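Local coordinates for protein transmembrane oligosaccharyl transferase, putative (Archaeoglobus fulgidus, PDB 3VGP) that belongs to the AglB family of archaeal oligosaccharyl transferases, as a putative membrane-bound member represented here by its C-terminal globular domain, at residues A66-T70 / Y88-A92; A81-R87 / E160-S164. The protein carries 1 engineered substitution. Residue numbers count along the deposited sequence, not the author numbering.

Interaction 1: A66-T70 / Y88-A92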
# COMPACT_ATOMS: atom_id res chain seq x y z
N ALA A 66 -5.20 2.00 4.43
CA ALA A 66 -5.18 1.67 5.85
C ALA A 66 -6.02 0.42 6.14
O ALA A 66 -5.60 -0.47 6.88
CB ALA A 66 -5.69 2.86 6.67
N LYS A 67 -7.22 0.35 5.57
CA LYS A 67 -8.08 -0.82 5.78
C LYS A 67 -7.41 -2.07 5.22
O LYS A 67 -7.51 -3.16 5.79
CB LYS A 67 -9.43 -0.61 5.10
CG LYS A 67 -10.31 0.46 5.74
CD LYS A 67 -10.85 0.02 7.10
CE LYS A 67 -11.85 1.04 7.63
NZ LYS A 67 -12.39 0.66 8.97
N PHE A 68 -6.74 -1.91 4.09
CA PHE A 68 -6.06 -3.02 3.44
C PHE A 68 -4.88 -3.50 4.28
O PHE A 68 -4.77 -4.69 4.58
CB PHE A 68 -5.56 -2.57 2.06
CG PHE A 68 -4.73 -3.60 1.34
CD1 PHE A 68 -5.32 -4.50 0.46
CD2 PHE A 68 -3.36 -3.66 1.54
CE1 PHE A 68 -4.55 -5.45 -0.20
CE2 PHE A 68 -2.58 -4.60 0.89
CZ PHE A 68 -3.18 -5.50 0.01
N PHE A 69 -4.01 -2.58 4.66
CA PHE A 69 -2.83 -2.94 5.43
C PHE A 69 -3.14 -3.51 6.81
O PHE A 69 -2.46 -4.43 7.26
CB PHE A 69 -1.88 -1.74 5.55
CG PHE A 69 -1.14 -1.42 4.27
CD1 PHE A 69 -0.58 -2.44 3.49
CD2 PHE A 69 -0.99 -0.10 3.84
CE1 PHE A 69 0.11 -2.14 2.31
CE2 PHE A 69 -0.29 0.21 2.67
CZ PHE A 69 0.26 -0.81 1.90
N THR A 70 -4.16 -2.98 7.48
CA THR A 70 -4.52 -3.45 8.81
C THR A 70 -5.43 -4.68 8.84
O THR A 70 -5.76 -5.19 9.91
CB THR A 70 -5.17 -2.32 9.66
OG1 THR A 70 -6.34 -1.83 8.99
CG2 THR A 70 -4.19 -1.18 9.84
N TYR A 88 -0.86 -3.11 -8.37
CA TYR A 88 0.29 -3.12 -7.47
C TYR A 88 0.02 -2.58 -6.08
O TYR A 88 -0.73 -1.62 -5.90
CB TYR A 88 1.43 -2.29 -8.07
CG TYR A 88 1.97 -2.81 -9.38
CD1 TYR A 88 2.54 -4.08 -9.47
CD2 TYR A 88 1.92 -2.03 -10.53
CE1 TYR A 88 3.06 -4.56 -10.67
CE2 TYR A 88 2.43 -2.50 -11.75
CZ TYR A 88 3.00 -3.76 -11.80
OH TYR A 88 3.50 -4.24 -12.99
N VAL A 89 0.64 -3.23 -5.10
CA VAL A 89 0.56 -2.82 -3.71
C VAL A 89 2.03 -2.61 -3.32
O VAL A 89 2.87 -3.46 -3.60
CB VAL A 89 -0.05 -3.92 -2.81
CG1 VAL A 89 0.05 -3.50 -1.35
CG2 VAL A 89 -1.51 -4.14 -3.18
N VAL A 90 2.33 -1.48 -2.70
CA VAL A 90 3.71 -1.18 -2.35
C VAL A 90 3.91 -0.98 -0.85
O VAL A 90 3.13 -0.27 -0.21
CB VAL A 90 4.19 0.09 -3.08
CG1 VAL A 90 5.69 0.28 -2.87
CG2 VAL A 90 3.86 -0.01 -4.56
N THR A 91 4.95 -1.60 -0.31
CA THR A 91 5.27 -1.48 1.11
C THR A 91 6.70 -0.96 1.27
O THR A 91 7.43 -0.83 0.29
CB THR A 91 5.14 -2.84 1.85
OG1 THR A 91 6.12 -3.76 1.35
CG2 THR A 91 3.75 -3.43 1.64
N ALA A 92 7.08 -0.64 2.50
CA ALA A 92 8.42 -0.14 2.80
C ALA A 92 8.61 -0.26 4.30
O ALA A 92 7.64 -0.36 5.05
CB ALA A 92 8.56 1.32 2.36
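The ring of Phe-69 lies over the middle of strand 88-91, with CE1 3.9 Å from Val-89 CG1 and 3.9 Å from Thr-91 CG2, so that one aromatic carbon bridges two residues on the same side of the strand. Its CZ is 3.6 Å from Val-90 O, which sits at the ring edge near the ring plane, where the aromatic C-H groups are slightly positive. The CA-to-CB bond of Phe-69 runs sideways, and the m rotamer brings the ring to the strand. That of Phe-68, by contrast, is directed toward the strand; with chi1 in t, Phe-68 CE2 meets Val-89 CG1 at 3.6 Å. Val-89 CG1 is thus in van der Waals contact with both rings. This is helix-on-sheet packing in the centre of an alpha/beta domain: helix 58-69 covers one face of the strand at CA separations of 9.3 Å (Phe-69 to Thr-91) and 9.7 Å (Phe-68 to Val-89), burying 160 Å² of largely apolar surface, both sides summed. Val-90, whose CA-to-CB bond points away, touches Trp-8 and Met-15 of helix 6-20. Helix 132-138 packs beside the two phenylalanines through Leu-133 and Leu-136, and its His-137 hydrogen-bonds Thr-91 OG1. Ala-66 O accepts from both Thr-70 N (3.0 Å) and Thr-70 OG1 (2.6 Å).

Interaction 2: A81-R87 / E160-S164; sequences AKKRGVR and EVVGS
Residues 81-84 form the last turn of a helix closed by a Schellman motif: Gly-85 has positive phi (72/22), Val-86 N donates to Ala-81 O (3.1 Å) and Gly-85 N to Lys-82 O (3.1 Å). Val-86 is polyproline-II-like (-61/137) and Arg-87 turns (-101/-36), its CA 5.3 Å from that of Val-161. Arg-87 O accepts from Val-161 N (2.9 Å, 166°), prolonging the antiparallel ladder one step beyond strand 88-91; Glu-160 CA lies 3.3 Å from Arg-87 O in a CA-H...O contact. The fully extended Arg-87 side chain (all t) forms a salt bridge with Glu-160 OE2, which takes both NE (3.0 Å) and NH1 (3.2 Å). Residues 161-164 make a type II beta turn, with Val-162 at -78/116 and Gly-163 at 99/13. Its closing bond, Ser-164 N to Val-161 O, is weak at 3.5 Å, but Ser-164 OG (chi1 p) donates to Val-161 O at 3.0 Å. Lys-82 (mmtt) brings NZ into a weak bond with Val-162 O, 3.2 Å away. A water donates to Gly-85 O (3.1 Å) and to Ser-164 O (2.6 Å) of the terminal carboxylate. Alongside these polar links, Val-161 CG2 is 4.2 Å from Val-86 CG1, and Ala-81 CB is 4.5 Å from Val-161 CG2. Outside the segments, Arg-87 bonds through its backbone to Ser-34, Glu-160 to Arg-148 and Val-162 to His-146. Strand 156-161 lies between antiparallel neighbours 88-91 and 147-153, and Arg-87 packs against Ser-18 and Leu-19 of helix 6-20.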
# COMPACT_ATOMS: atom_id res chain seq x y z
N ALA A 81 -8.61 -4.50 -2.71
CA ALA A 81 -7.80 -4.40 -3.92
C ALA A 81 -8.60 -4.70 -5.18
O ALA A 81 -8.46 -4.03 -6.20
CB ALA A 81 -6.59 -5.33 -3.81
N LYS A 82 -9.45 -5.73 -5.11
CA LYS A 82 -10.27 -6.10 -6.27
C LYS A 82 -11.25 -4.99 -6.61
O LYS A 82 -11.43 -4.65 -7.78
CB LYS A 82 -11.05 -7.39 -5.99
CG LYS A 82 -10.18 -8.63 -5.79
CD LYS A 82 -9.33 -8.94 -7.02
CE LYS A 82 -8.57 -10.25 -6.83
NZ LYS A 82 -7.63 -10.54 -7.94
N LYS A 83 -11.87 -4.42 -5.59
CA LYS A 83 -12.84 -3.35 -5.77
C LYS A 83 -12.25 -2.18 -6.55
O LYS A 83 -12.88 -1.65 -7.46
CB LYS A 83 -13.34 -2.86 -4.41
CG LYS A 83 -14.37 -1.74 -4.49
CD LYS A 83 -14.80 -1.29 -3.10
CE LYS A 83 -15.37 -2.44 -2.29
NZ LYS A 83 -15.81 -2.02 -0.93
N ARG A 84 -11.03 -1.78 -6.20
CA ARG A 84 -10.39 -0.66 -6.88
C ARG A 84 -9.65 -1.05 -8.15
O ARG A 84 -9.20 -0.17 -8.89
CB ARG A 84 -9.41 0.04 -5.93
CG ARG A 84 -10.02 0.49 -4.62
CD ARG A 84 -11.18 1.46 -4.81
NE ARG A 84 -11.67 1.91 -3.51
CZ ARG A 84 -12.81 2.55 -3.31
NH1 ARG A 84 -13.62 2.83 -4.33
NH2 ARG A 84 -13.16 2.90 -2.07
N GLY A 85 -9.50 -2.35 -8.40
CA GLY A 85 -8.80 -2.80 -9.60
C GLY A 85 -7.30 -2.58 -9.55
O GLY A 85 -6.62 -2.54 -10.58
N VAL A 86 -6.77 -2.46 -8.34
CA VAL A 86 -5.34 -2.25 -8.12
C VAL A 86 -4.50 -3.40 -8.67
O VAL A 86 -4.86 -4.57 -8.51
CB VAL A 86 -5.05 -2.09 -6.61
CG1 VAL A 86 -3.57 -2.32 -6.32
CG2 VAL A 86 -5.47 -0.70 -6.16
N ARG A 87 -3.40 -3.06 -9.33
CA ARG A 87 -2.49 -4.07 -9.87
C ARG A 87 -1.29 -4.22 -8.95
O ARG A 87 -0.77 -5.33 -8.77
CB ARG A 87 -1.99 -3.67 -11.26
CG ARG A 87 -0.95 -4.63 -11.81
CD ARG A 87 -0.52 -4.27 -13.22
NE ARG A 87 0.45 -5.22 -13.74
CZ ARG A 87 1.04 -5.12 -14.92
NH1 ARG A 87 1.92 -6.04 -15.30
NH2 ARG A 87 0.75 -4.10 -15.72
N GLU A 160 2.46 -7.65 -6.82
CA GLU A 160 1.45 -7.64 -7.87
C GLU A 160 0.26 -8.45 -7.38
O GLU A 160 0.43 -9.50 -6.75
CB GLU A 160 2.00 -8.24 -9.17
CG GLU A 160 1.01 -8.22 -10.33
CD GLU A 160 1.67 -8.52 -11.66
OE1 GLU A 160 2.50 -9.46 -11.72
OE2 GLU A 160 1.37 -7.82 -12.65
N VAL A 161 -0.93 -7.94 -7.63
CA VAL A 161 -2.14 -8.64 -7.23
C VAL A 161 -2.37 -9.77 -8.24
O VAL A 161 -2.45 -9.53 -9.44
CB VAL A 161 -3.35 -7.69 -7.25
CG1 VAL A 161 -4.61 -8.44 -6.85
CG2 VAL A 161 -3.09 -6.54 -6.29
N VAL A 162 -2.47 -11.00 -7.74
CA VAL A 162 -2.67 -12.16 -8.59
C VAL A 162 -4.12 -12.24 -9.03
O VAL A 162 -5.02 -12.42 -8.21
CB VAL A 162 -2.29 -13.46 -7.86
CG1 VAL A 162 -2.47 -14.66 -8.77
CG2 VAL A 162 -0.86 -13.38 -7.37
N GLY A 163 -4.35 -12.10 -10.33
CA GLY A 163 -5.70 -12.17 -10.85
C GLY A 163 -6.31 -10.81 -11.11
O GLY A 163 -7.52 -10.70 -11.33
N SER A 164 -5.49 -9.76 -11.10
CA SER A 164 -5.98 -8.41 -11.34
C SER A 164 -6.14 -8.14 -12.83
O SER A 164 -6.56 -7.01 -13.18
CB SER A 164 -5.04 -7.38 -10.72
OG SER A 164 -3.72 -7.52 -11.22
OXT SER A 164 -5.86 -9.05 -13.64
O HOH W 1 -7.72 -4.98 -12.07

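How the interactions relate
Interactions 1 and 2 lie with their centres 12 Å apart, and their segments alternate along the chain: helix 58-69, helix 74-84, strand 88-91 and, much later, strand 156-161. Both reach the same mixed sheet, in which 88-91 and 156-161 are adjacent and antiparallel. Interaction 1 is central, 3 Å from the centre of the chain, whereas interaction 2 is 12 Å from it and partly exposed. Packing makes them continuous: Phe-68 CE1 is 4.2 Å from Ala-81 CB between the two successive helices, Val-89 CG2 is 4.2 Å from Val-161 CG2, and Tyr-88 CD1 is 4.1 Å from Glu-160 CA between the neighbouring strands. The buried, largely apolar contact thus grades into a polar, water-bridged periphery at the strand ends.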